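Local atomic coordinates of diaminopimelate decarboxylase (PDB entry 1TWI), a protein that catalyses the pyridoxal 5'-phosphate-dependent decarboxylation of meso-diaminopimelate to L-lysine, the last step of lysine biosynthesis by the diaminopimelate pathway. Residues K265-A268 with D269-N273; V404-K408 with K409-L413. One frame throughout, in Å; residues are numbered along the deposited sequence.

Interaction 1: residues K265-A268 with D269-N273; sequences KDLA and DAIIN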
loop_
_atom_site.group_PDB
_atom_site.type_symbol
_atom_site.label_atom_id
_atom_site.label_comp_id
_atom_site.label_asym_id
_atom_site.label_seq_id
_atom_site.Cartn_x
_atom_site.Cartn_y
_atom_site.Cartn_z
ATOM N N LYS A 265 9.243 25.268 -17.264
ATOM C CA LYS A 265 10.107 26.286 -17.891
ATOM C C LYS A 265 11.406 26.426 -17.146
ATOM O O LYS A 265 12.472 26.527 -17.776
ATOM C CB LYS A 265 9.433 27.676 -17.926
ATOM C CG LYS A 265 8.232 27.710 -18.839
ATOM C CD LYS A 265 7.628 29.161 -19.053
ATOM C CE LYS A 265 6.614 29.149 -20.204
ATOM N NZ LYS A 265 6.060 30.529 -20.461
ATOM N N ASP A 266 11.328 26.463 -15.818
ATOM C CA ASP A 266 12.548 26.559 -14.996
ATOM C C ASP A 266 13.444 25.315 -15.228
ATOM O O ASP A 266 14.688 25.419 -15.345
ATOM C CB ASP A 266 12.233 26.644 -13.502
ATOM C CG ASP A 266 11.504 27.923 -13.133
ATOM O OD1 ASP A 266 11.939 28.981 -13.640
ATOM O OD2 ASP A 266 10.519 27.856 -12.360
ATOM N N LEU A 267 12.806 24.153 -15.297
ATOM C CA LEU A 267 13.537 22.922 -15.536
ATOM C C LEU A 267 14.263 22.939 -16.897
ATOM O O LEU A 267 15.421 22.561 -16.992
ATOM C CB LEU A 267 12.577 21.729 -15.493
ATOM C CG LEU A 267 13.289 20.364 -15.613
ATOM C CD1 LEU A 267 14.142 20.093 -14.321
ATOM C CD2 LEU A 267 12.155 19.261 -15.747
ATOM N N ALA A 268 13.587 23.399 -17.946
ATOM C CA ALA A 268 14.175 23.442 -19.273
ATOM C C ALA A 268 15.287 24.475 -19.362
ATOM O O ALA A 268 16.312 24.215 -19.973
ATOM C CB ALA A 268 13.120 23.756 -20.309
ATOM N N ASP A 269 15.104 25.640 -18.739
ATOM C CA ASP A 269 16.172 26.627 -18.807
ATOM C C ASP A 269 17.421 25.972 -18.222
ATOM O O ASP A 269 18.533 26.059 -18.792
ATOM C CB ASP A 269 15.848 27.876 -17.987
ATOM C CG ASP A 269 14.770 28.721 -18.626
ATOM O OD1 ASP A 269 14.622 28.598 -19.863
ATOM O OD2 ASP A 269 14.081 29.505 -17.893
ATOM N N ALA A 270 17.233 25.319 -17.091
ATOM C CA ALA A 270 18.334 24.659 -16.409
ATOM C C ALA A 270 18.992 23.502 -17.187
ATOM O O ALA A 270 20.245 23.426 -17.355
ATOM C CB ALA A 270 17.846 24.179 -15.021
ATOM N N ILE A 271 18.167 22.577 -17.664
ATOM C CA ILE A 271 18.711 21.447 -18.419
ATOM C C ILE A 271 19.348 21.852 -19.748
ATOM O O ILE A 271 20.485 21.472 -20.059
ATOM C CB ILE A 271 17.601 20.357 -18.691
ATOM C CG1 ILE A 271 17.232 19.674 -17.363
ATOM C CG2 ILE A 271 18.121 19.322 -19.718
ATOM C CD1 ILE A 271 16.106 18.657 -17.462
ATOM N N ILE A 272 18.613 22.636 -20.530
ATOM C CA ILE A 272 19.075 22.983 -21.856
ATOM C C ILE A 272 20.346 23.834 -21.847
ATOM O O ILE A 272 21.304 23.525 -22.583
ATOM C CB ILE A 272 17.910 23.658 -22.665
ATOM C CG1 ILE A 272 16.798 22.642 -22.907
ATOM C CG2 ILE A 272 18.421 24.221 -24.015
ATOM C CD1 ILE A 272 15.524 23.308 -23.523
ATOM N N ASN A 273 20.386 24.856 -21.009
ATOM C CA ASN A 273 21.596 25.682 -20.940
ATOM C C ASN A 273 22.767 24.837 -20.401
ATOM O O ASN A 273 23.915 25.064 -20.752
ATOM C CB ASN A 273 21.350 26.957 -20.092
ATOM C CG ASN A 273 20.359 27.943 -20.809
ATOM O OD1 ASN A 273 20.521 28.232 -22.018
ATOM N ND2 ASN A 273 19.337 28.431 -20.082
HETATM O O HOH W 1 14.311 29.652 -15.297
#
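Leu-267 and Ile-271, one helical turn apart, run side by side and point the same way, with Ile-271 CD1 lying 3.8 Å from Leu-267 CG. With CG of Leu-267 trans to the backbone N (chi1 -175°) and CG1 of Ile-271 turned beside its own N (chi1 -69°), the delta methyl of the isoleucine reaches back along the helix to the leucine branch point. Both side chains are buried, against Leu-289 of strand 286-289 and residues of helix 219-237. On the neighbouring flank Ala-268 CB meets Ile-272 CD1 at 4.0 Å, the alanine against Phe-51 and the isoleucine against Trp-54 of helix 37-58. The segment belongs to helix 264-276, which links the parallel strands 244-246 and 286-289 in a beta-alpha-beta crossover of the TIM barrel that binds the cofactor; the side chain of Leu-267 is about 9 Å from the bound pyridoxal phosphate. Regular i to i+4 bonds run through the turn, among them Ile-271 N to Leu-267 O at 2.8 Å, nearly straight at 170°. The solvent side is looser. There Asp-266 OD1 and Asp-269 OD2 stay 4.8 Å apart. A water donates to both oxygens, 2.6 Å from Asp-269 OD2, which probably eases the repulsion between the carboxylates. The other oxygen of Asp-266, OD2, accepts a hydrogen bond from the backbone N of Thr-263.

Interaction 2: residues V404-K408 with K409-L413; sequences VLTSK and KGVFL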
loop_
_atom_site.group_PDB
_atom_site.type_symbol
_atom_site.label_atom_id
_atom_site.label_comp_id
_atom_site.label_asym_id
_atom_site.label_seq_id
_atom_site.Cartn_x
_atom_site.Cartn_y
_atom_site.Cartn_z
ATOM N N VAL A 404 -13.775 8.901 -12.556
ATOM C CA VAL A 404 -14.388 9.479 -13.739
ATOM C C VAL A 404 -13.382 10.472 -14.330
ATOM O O VAL A 404 -12.442 10.935 -13.623
ATOM C CB VAL A 404 -15.711 10.245 -13.444
ATOM C CG1 VAL A 404 -16.815 9.266 -13.030
ATOM C CG2 VAL A 404 -15.518 11.289 -12.308
ATOM N N LEU A 405 -13.565 10.756 -15.624
ATOM C CA LEU A 405 -12.758 11.707 -16.372
ATOM C C LEU A 405 -13.701 12.866 -16.745
ATOM O O LEU A 405 -14.785 12.624 -17.316
ATOM C CB LEU A 405 -12.207 11.087 -17.670
ATOM C CG LEU A 405 -11.315 12.045 -18.500
ATOM C CD1 LEU A 405 -9.897 12.194 -17.936
ATOM C CD2 LEU A 405 -11.266 11.543 -19.913
ATOM N N THR A 406 -13.337 14.101 -16.364
ATOM C CA THR A 406 -14.149 15.263 -16.710
ATOM C C THR A 406 -13.445 15.810 -17.926
ATOM O O THR A 406 -12.229 16.014 -17.920
ATOM C CB THR A 406 -14.198 16.343 -15.581
ATOM O OG1 THR A 406 -12.867 16.633 -15.148
ATOM C CG2 THR A 406 -15.057 15.873 -14.417
ATOM N N SER A 407 -14.241 16.089 -18.946
ATOM C CA SER A 407 -13.757 16.484 -20.255
ATOM C C SER A 407 -14.748 17.470 -20.886
ATOM O O SER A 407 -15.906 17.564 -20.450
ATOM C CB SER A 407 -13.684 15.199 -21.101
ATOM O OG SER A 407 -13.627 15.445 -22.499
ATOM N N LYS A 408 -14.295 18.231 -21.867
ATOM C CA LYS A 408 -15.221 19.134 -22.536
ATOM C C LYS A 408 -16.351 18.283 -23.156
ATOM O O LYS A 408 -17.492 18.743 -23.312
ATOM C CB LYS A 408 -14.485 19.904 -23.643
ATOM C CG LYS A 408 -13.708 21.061 -23.102
ATOM C CD LYS A 408 -12.749 21.606 -24.138
ATOM C CE LYS A 408 -12.113 22.924 -23.672
ATOM N NZ LYS A 408 -11.725 22.839 -22.236
ATOM N N LYS A 409 -16.046 17.030 -23.480
ATOM C CA LYS A 409 -17.038 16.133 -24.092
ATOM C C LYS A 409 -18.113 15.579 -23.164
ATOM O O LYS A 409 -19.111 15.033 -23.636
ATOM C CB LYS A 409 -16.326 14.944 -24.723
ATOM C CG LYS A 409 -15.202 15.303 -25.665
ATOM C CD LYS A 409 -15.671 15.212 -27.064
ATOM C CE LYS A 409 -14.527 15.347 -28.036
ATOM N NZ LYS A 409 -15.162 15.196 -29.387
ATOM N N GLY A 410 -17.887 15.663 -21.853
ATOM C CA GLY A 410 -18.837 15.128 -20.880
ATOM C C GLY A 410 -18.051 14.521 -19.709
ATOM O O GLY A 410 -16.828 14.691 -19.658
ATOM N N VAL A 411 -18.709 13.846 -18.775
ATOM C CA VAL A 411 -17.993 13.226 -17.664
ATOM C C VAL A 411 -18.087 11.737 -17.964
ATOM O O VAL A 411 -19.205 11.224 -18.212
ATOM C CB VAL A 411 -18.687 13.497 -16.290
ATOM C CG1 VAL A 411 -17.868 12.804 -15.120
ATOM C CG2 VAL A 411 -18.762 15.000 -16.040
ATOM N N PHE A 412 -16.960 11.036 -17.934
ATOM C CA PHE A 412 -16.993 9.612 -18.260
ATOM C C PHE A 412 -16.443 8.701 -17.175
ATOM O O PHE A 412 -15.414 8.982 -16.574
ATOM C CB PHE A 412 -16.201 9.369 -19.569
ATOM C CG PHE A 412 -16.683 10.205 -20.725
ATOM C CD1 PHE A 412 -16.156 11.493 -20.946
ATOM C CD2 PHE A 412 -17.649 9.713 -21.579
ATOM C CE1 PHE A 412 -16.580 12.289 -22.028
ATOM C CE2 PHE A 412 -18.104 10.489 -22.685
ATOM C CZ PHE A 412 -17.555 11.798 -22.908
ATOM N N LEU A 413 -17.121 7.576 -16.947
ATOM C CA LEU A 413 -16.618 6.623 -15.958
ATOM C C LEU A 413 -15.373 5.982 -16.595
ATOM O O LEU A 413 -15.436 5.398 -17.679
ATOM C CB LEU A 413 -17.710 5.555 -15.620
ATOM C CG LEU A 413 -17.354 4.543 -14.495
ATOM C CD1 LEU A 413 -17.117 5.313 -13.159
ATOM C CD2 LEU A 413 -18.497 3.513 -14.308
#
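Leu-405 and Phe-412 face each other as an antiparallel hydrogen-bonded pair and exchange two backbone bonds: Leu-405 N gives to Phe-412 O at 2.7 Å, and Phe-412 N returns one to Leu-405 O at 2.8 Å. In both, the donor lies in the carbonyl plane. Each acceptor also receives a CA-H...O contact, from Val-404 CA and Val-411 CA respectively. Toward the turn the bonding is less regular: Ser-407 N to Gly-410 O is weak, bent to 133°, whereas Gly-410 N closes the type I turn on Ser-407 O at 3.1 Å, approaching from above the carbonyl plane. That same carbonyl oxygen is hydrogen-bonded to Tyr-19 OH. A trans chi1 (162°) directs Ser-407 OG to Lys-409 N, from which it accepts a bond at 3.1 Å while bonding to Glu-37 OE2. The backbone angles of Gly-410 would jam a CB against the carbonyl oxygen of Lys-409, which calls for glycine. Thr-406 OG1 bonds to Asp-17 OD2, while its methyl CG2 lies alongside Val-411 CG2, 4.1 Å away; Val-411 CG1 also meets Val-404 CB, and this apolar face packs on Leu-24 and Phe-28 of helix 21-28. On the other face the Phe-412 ring presents its edge to Ser-407 CB and meets the ring of His-432 of the second subunit, their planes at about 50°. The chemistry thus differs along the hairpin: hydrogen bonds hold Ser-407 OG and O, Lys-409 N and Gly-410 N at the turn, while the face with Leu-405 and Phe-412 meets Pro-430, His-432 and Leu-433 of the second subunit largely by van der Waals and ring contacts.

Overall arrangement
Interaction 1 comes first along the chain and closes well before interaction 2 opens. Their centres lie 34 Å apart, with nearest atoms about 19 Å from each other, and they share neither helix nor sheet. Residues 265-273 belong to the pyridoxal-binding barrel, on a helix packed outside its parallel strands. Residues 404-413 form a hairpin at the edge of the mixed sheet, where strand 402-407 runs parallel to strand 32-36 and carries strand 410-415 beyond it. One contact thus belongs to the cofactor-binding barrel, while the other lies away from the annotated sites and touches the second subunit, bringing the edge of the mixed sheet against it.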